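Local coordinates for protein mycosin-1 (Mycobacterium smegmatis, PDB 4KB5) that acts as a membrane-anchored, subtilisin-like serine protease that cleaves EspB and may regulate ESX-1 secretion and virulence, at residues Thr103-Ala106 against Ala107-Gly111; Thr153-Ala156 against Gly157-Ser161; Ala323-Lys326 against Gln327-Asp331. All blocks are in the same frame, centred on the assembly; numbering follows the deposited sequence.

Interaction 1: residues Thr103-Ala106 against Ala107-Gly111; sequences TMTA and AIIGG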
# COMPACT_ATOMS: atom_id res chain seq x y z
N THR A 103 7.21 1.08 10.40
CA THR A 103 6.75 1.73 11.63
C THR A 103 5.98 3.02 11.32
O THR A 103 4.94 3.27 11.91
CB THR A 103 7.94 2.06 12.59
OG1 THR A 103 8.68 0.86 12.88
CG2 THR A 103 7.43 2.64 13.89
N MET A 104 6.51 3.82 10.42
CA MET A 104 5.87 5.06 9.98
C MET A 104 4.60 4.83 9.14
O MET A 104 3.65 5.64 9.21
CB MET A 104 6.87 5.93 9.21
CG MET A 104 7.93 6.58 10.10
SD MET A 104 9.53 5.75 10.05
CE MET A 104 10.23 6.48 8.57
N THR A 105 4.59 3.74 8.37
CA THR A 105 3.40 3.34 7.61
C THR A 105 2.25 3.06 8.56
O THR A 105 1.14 3.58 8.39
CB THR A 105 3.67 2.09 6.74
OG1 THR A 105 4.79 2.34 5.89
CG2 THR A 105 2.46 1.77 5.86
N ALA A 106 2.53 2.24 9.58
CA ALA A 106 1.56 1.87 10.62
C ALA A 106 1.05 3.07 11.41
O ALA A 106 -0.13 3.12 11.79
CB ALA A 106 2.18 0.84 11.58
N ALA A 107 1.93 4.02 11.69
CA ALA A 107 1.56 5.21 12.47
C ALA A 107 0.63 6.12 11.66
O ALA A 107 -0.31 6.67 12.20
CB ALA A 107 2.80 5.98 12.92
N ILE A 108 0.89 6.25 10.36
CA ILE A 108 -0.06 6.98 9.48
C ILE A 108 -1.46 6.35 9.55
O ILE A 108 -2.48 7.06 9.65
CB ILE A 108 0.48 7.13 8.06
CG1 ILE A 108 1.56 8.22 8.07
CG2 ILE A 108 -0.63 7.52 7.07
CD1 ILE A 108 2.57 8.14 6.95
N ILE A 109 -1.50 5.01 9.57
CA ILE A 109 -2.77 4.30 9.56
C ILE A 109 -3.47 4.48 10.90
O ILE A 109 -4.64 4.85 10.94
CB ILE A 109 -2.60 2.80 9.21
CG1 ILE A 109 -2.15 2.61 7.76
CG2 ILE A 109 -3.89 2.02 9.48
CD1 ILE A 109 -1.59 1.23 7.47
N GLY A 110 -2.74 4.23 11.98
CA GLY A 110 -3.38 4.09 13.28
C GLY A 110 -2.68 4.70 14.47
O GLY A 110 -3.06 4.42 15.59
N GLY A 111 -1.65 5.52 14.24
CA GLY A 111 -0.93 6.19 15.33
C GLY A 111 -1.86 6.92 16.28
O GLY A 111 -2.74 7.67 15.84
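I108 and I109 each set CG1 beside their own backbone N (chi1 -75° and -68°) and swing it back along the helix, which brings the longer branch over a carbonyl oxygen one turn earlier. In I108 the branch curls round M104 O, with I108 CG1 and I108 CD1 both 3.5 Å from it. I109 repeats the move one residue on, where I109 CG1 lies 3.5 Å from T105 O and I109 CD1 follows a little farther off. The two methyl-bearing chains thus flank carbonyls that already receive an N-H. The backbone supplies the main grip: A107 N bonds to T103 O at 3.1 Å, I108 N to M104 O, I109 N to T105 O, and G110 N to A106 O at 2.8 Å, the shortest of the four. The bond from A107 N is bent, at 144° at the hydrogen. A107 has only a methyl here, and A107 CB rests 3.6 Å from T103 O.

These residues make up nearly all of the helix 102-110, which in the subtilisin fold follows the catalytic histidine H101. T105 is the residue whose hydroxyl leaves the helix for the charge relay: T105 OG1 is hydrogen-bonded to D70 OD2 and to H101 O, while T103 OG1 is held by D97 and by N74 N. I108 and I109 lean on the helix 311-328 through A316, and I109 also meets V66 and V68 of the strand 65-70. The contact is buried throughout, and its chemistry divides accordingly: M104 O and T105 O each take a helix N-H beside an isoleucine branch, M104 O with S288 OG as a second partner, while the T105 hydroxyl ties this helix to the charge-relay aspartate and is well placed to steady its carboxylate.

Interaction 2: residues Thr153-Ala156 against Gly157-Ser161; sequences TQTA and GSIRS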
# COMPACT_ATOMS: atom_id res chain seq x y z
N THR A 153 14.51 -14.66 -9.98
CA THR A 153 14.80 -13.27 -9.64
C THR A 153 14.34 -12.94 -8.20
O THR A 153 13.49 -13.64 -7.65
CB THR A 153 14.10 -12.33 -10.66
OG1 THR A 153 14.59 -11.00 -10.55
CG2 THR A 153 12.62 -12.31 -10.44
N GLN A 154 14.92 -11.90 -7.59
CA GLN A 154 14.46 -11.41 -6.28
C GLN A 154 13.01 -10.91 -6.33
O GLN A 154 12.22 -11.17 -5.42
CB GLN A 154 15.36 -10.29 -5.77
CG GLN A 154 16.36 -10.75 -4.73
CD GLN A 154 17.25 -9.62 -4.25
OE1 GLN A 154 18.39 -9.49 -4.70
NE2 GLN A 154 16.74 -8.79 -3.33
N THR A 155 12.68 -10.19 -7.41
CA THR A 155 11.30 -9.76 -7.67
C THR A 155 10.31 -10.92 -7.57
O THR A 155 9.31 -10.84 -6.86
CB THR A 155 11.19 -9.09 -9.06
OG1 THR A 155 12.15 -8.04 -9.14
CG2 THR A 155 9.80 -8.51 -9.28
N ALA A 156 10.61 -12.02 -8.26
CA ALA A 156 9.72 -13.17 -8.24
C ALA A 156 9.62 -13.78 -6.85
O ALA A 156 8.52 -14.14 -6.40
CB ALA A 156 10.17 -14.21 -9.26
N GLY A 157 10.76 -13.89 -6.17
CA GLY A 157 10.77 -14.38 -4.78
C GLY A 157 9.89 -13.49 -3.91
O GLY A 157 9.08 -13.97 -3.11
N SER A 158 10.03 -12.18 -4.10
CA SER A 158 9.23 -11.22 -3.36
C SER A 158 7.73 -11.39 -3.65
O SER A 158 6.91 -11.41 -2.72
CB SER A 158 9.70 -9.80 -3.66
OG SER A 158 8.95 -8.90 -2.88
N ILE A 159 7.37 -11.54 -4.93
CA ILE A 159 5.99 -11.85 -5.34
C ILE A 159 5.42 -13.10 -4.66
O ILE A 159 4.30 -13.08 -4.14
CB ILE A 159 5.85 -11.93 -6.89
CG1 ILE A 159 5.75 -10.51 -7.46
CG2 ILE A 159 4.61 -12.74 -7.29
CD1 ILE A 159 6.11 -10.38 -8.93
N ARG A 160 6.19 -14.19 -4.66
CA ARG A 160 5.72 -15.42 -4.03
C ARG A 160 5.57 -15.30 -2.52
O ARG A 160 4.63 -15.86 -1.94
CB ARG A 160 6.62 -16.61 -4.38
CG ARG A 160 6.50 -17.08 -5.83
CD ARG A 160 7.31 -18.36 -6.09
NE ARG A 160 8.73 -18.19 -5.79
CZ ARG A 160 9.65 -17.78 -6.65
NH1 ARG A 160 9.32 -17.49 -7.91
NH2 ARG A 160 10.90 -17.65 -6.27
N SER A 161 6.48 -14.58 -1.86
CA SER A 161 6.33 -14.41 -0.41
C SER A 161 5.16 -13.46 -0.09
O SER A 161 4.42 -13.68 0.85
CB SER A 161 7.62 -13.96 0.27
OG SER A 161 8.00 -12.67 -0.17
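The close-fitting side of the opening turns of the helix 154-171 is where R160 folds back on A156 and I159 lies alongside T155. The R160 chain bends at chi3 (-58°) and lays one guanidinium face over the carbonyl of A156, with A156 O 3.7 Å above its plane and over its centre. R160 NH1 meanwhile comes to 3.6 Å from A156 CB. A156 O accepts the R160 backbone N-H at 2.9 Å, a nearly straight bond (163°), while the guanidinium, probably charged, lies over it and may polarise it. T155 and I159 point the same way, and T155 CG2 meets I159 CD1 at 4.2 Å. Two backbone bonds here are short, S158 N to Q154 O at 2.7 Å and I159 N to T155 O at 2.8 Å.

The other side is looser. Q154 is exposed and turns away from the residues that follow, its amide NE2 meeting Q139. G157 N bonds T153 O at 3.1 Å, and no side chain of G157 covers this side. T153 itself is the N-cap of the helix; both its OG1 and T155 N bond one hydroxyl of a glycerol, probably from the crystallisation liquor.

Around these turns, R160 NH2 forms a salt bridge with D20, near the chain's N-terminus, consistent with an N-terminal extension that wraps the catalytic domain, and R160 NH1 bonds N151 O. S158 OG is hydrogen-bonded to E181, while T155 and I159 pack on A183 of the strand 183-186.

Interaction 3: residues Ala323-Lys326 against Gln327-Asp331; sequences ALVK and QRFPD
A323 O and Q327 N open the last turn of the helix 311-328, the long helix of the subtilisin fold whose first turn carries the catalytic serine S312; the bond is 3.0 Å long. The A323 methyl itself packs elsewhere, on V126. L324 follows with its carbonyl, taking R328 N at 3.0 Å, while its side chain packs on A123. V325 makes the shortest backbone bond here, a straight one: F329 N lies 2.7 Å from V325 O. F329 is the first residue to leave helical angles, so this bond closes the helix.

The V325 side chain adds an apolar contact. With V325 CG1 anti to the backbone N (chi1 174°), that methyl is carried to 4.1 Å from F329 CD1, the two side chains crossing obliquely. On one face of the F329 ring lies R328 CG, offset toward the rim, and R340 of the helix 334-343 makes a cation-pi contact with the ring. The same helix meets V325 through I337 and R340. R328 goes outward with its NE bonded to L367 O, which joins the helix end to the helix 363-368.

In K326, last in the segment, CG is anti to the backbone N and the chain then bends at chi2 (60°), which directs the amine past the helix end to P330, one turn on. The proline nitrogen has no hydrogen to offer K326 O, and a weaker carbon donor stands near that oxygen instead: P330 CA is 3.2 Å from K326 O. K326 NZ donates a hydrogen bond to P330 O, 3.2 Å away, from a position tilted out of that carbonyl's plane.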
# COMPACT_ATOMS: atom_id res chain seq x y z
N ALA A 323 -10.55 1.79 6.96
CA ALA A 323 -10.90 1.40 8.33
C ALA A 323 -11.99 2.30 8.93
O ALA A 323 -12.93 1.81 9.57
CB ALA A 323 -9.66 1.38 9.21
N LEU A 324 -11.87 3.61 8.73
CA LEU A 324 -12.95 4.53 9.11
C LEU A 324 -14.28 4.12 8.46
O LEU A 324 -15.31 4.01 9.14
CB LEU A 324 -12.60 5.98 8.73
CG LEU A 324 -11.34 6.56 9.38
CD1 LEU A 324 -11.20 8.04 9.08
CD2 LEU A 324 -11.36 6.33 10.88
N VAL A 325 -14.24 3.89 7.15
CA VAL A 325 -15.43 3.49 6.40
C VAL A 325 -15.98 2.17 6.94
O VAL A 325 -17.19 2.04 7.14
CB VAL A 325 -15.15 3.40 4.88
CG1 VAL A 325 -16.36 2.84 4.14
CG2 VAL A 325 -14.76 4.76 4.33
N LYS A 326 -15.09 1.22 7.22
CA LYS A 326 -15.49 -0.09 7.75
C LYS A 326 -16.21 0.02 9.10
O LYS A 326 -17.20 -0.67 9.33
CB LYS A 326 -14.27 -1.01 7.83
CG LYS A 326 -14.54 -2.41 8.36
CD LYS A 326 -15.54 -3.17 7.50
CE LYS A 326 -15.78 -4.56 8.06
NZ LYS A 326 -16.87 -5.26 7.34
N GLN A 327 -15.73 0.89 9.99
CA GLN A 327 -16.44 1.12 11.25
C GLN A 327 -17.80 1.79 11.02
O GLN A 327 -18.80 1.37 11.59
CB GLN A 327 -15.61 1.95 12.24
CG GLN A 327 -16.36 2.17 13.56
CD GLN A 327 -15.76 3.22 14.47
OE1 GLN A 327 -16.25 3.42 15.58
NE2 GLN A 327 -14.71 3.88 14.03
N ARG A 328 -17.82 2.83 10.20
CA ARG A 328 -19.04 3.59 9.99
C ARG A 328 -20.11 2.79 9.23
O ARG A 328 -21.28 2.83 9.61
CB ARG A 328 -18.77 4.92 9.29
CG ARG A 328 -20.00 5.82 9.27
CD ARG A 328 -19.62 7.27 9.42
NE ARG A 328 -20.77 8.16 9.25
CZ ARG A 328 -21.52 8.63 10.24
NH1 ARG A 328 -21.27 8.30 11.50
NH2 ARG A 328 -22.53 9.43 9.96
N PHE A 329 -19.70 2.07 8.18
CA PHE A 329 -20.62 1.23 7.40
C PHE A 329 -20.20 -0.23 7.43
O PHE A 329 -19.64 -0.74 6.45
CB PHE A 329 -20.72 1.73 5.97
CG PHE A 329 -21.01 3.20 5.85
CD1 PHE A 329 -19.97 4.10 5.61
CD2 PHE A 329 -22.31 3.68 5.96
CE1 PHE A 329 -20.23 5.46 5.49
CE2 PHE A 329 -22.57 5.04 5.85
CZ PHE A 329 -21.53 5.93 5.60
N PRO A 330 -20.50 -0.93 8.54
CA PRO A 330 -19.92 -2.26 8.72
C PRO A 330 -20.50 -3.35 7.80
O PRO A 330 -19.94 -4.45 7.75
CB PRO A 330 -20.19 -2.57 10.20
CG PRO A 330 -21.34 -1.71 10.58
CD PRO A 330 -21.28 -0.49 9.71
N ASP A 331 -21.58 -3.05 7.09
CA ASP A 331 -22.21 -4.02 6.19
C ASP A 331 -21.59 -4.02 4.79
O ASP A 331 -21.82 -4.93 4.01
CB ASP A 331 -23.72 -3.78 6.08
CG ASP A 331 -24.48 -4.19 7.34
OD1 ASP A 331 -23.97 -5.01 8.13
OD2 ASP A 331 -25.61 -3.70 7.53

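Each contact is a short run of helix, held by i to i+4 backbone bonds, but at a different place: nearly all of the helix 102-110 in interaction 1, the opening turns of 154-171 in interaction 2, the last turn of 311-328 and the loop after it in interaction 3. Interaction 1 is wholly buried and mostly aliphatic across the contact, its threonine hydroxyls bonded outside it, that of T105 to the charge-relay aspartate D70; the other two are partly exposed and use charged side chains, an arginine folded over a carbonyl and a lysine bonded to one. Interactions 1 and 3 are related, since the helix 102-110 packs on 311-328. Interactions 2 and 3 lie on opposite sides of the chain's centre.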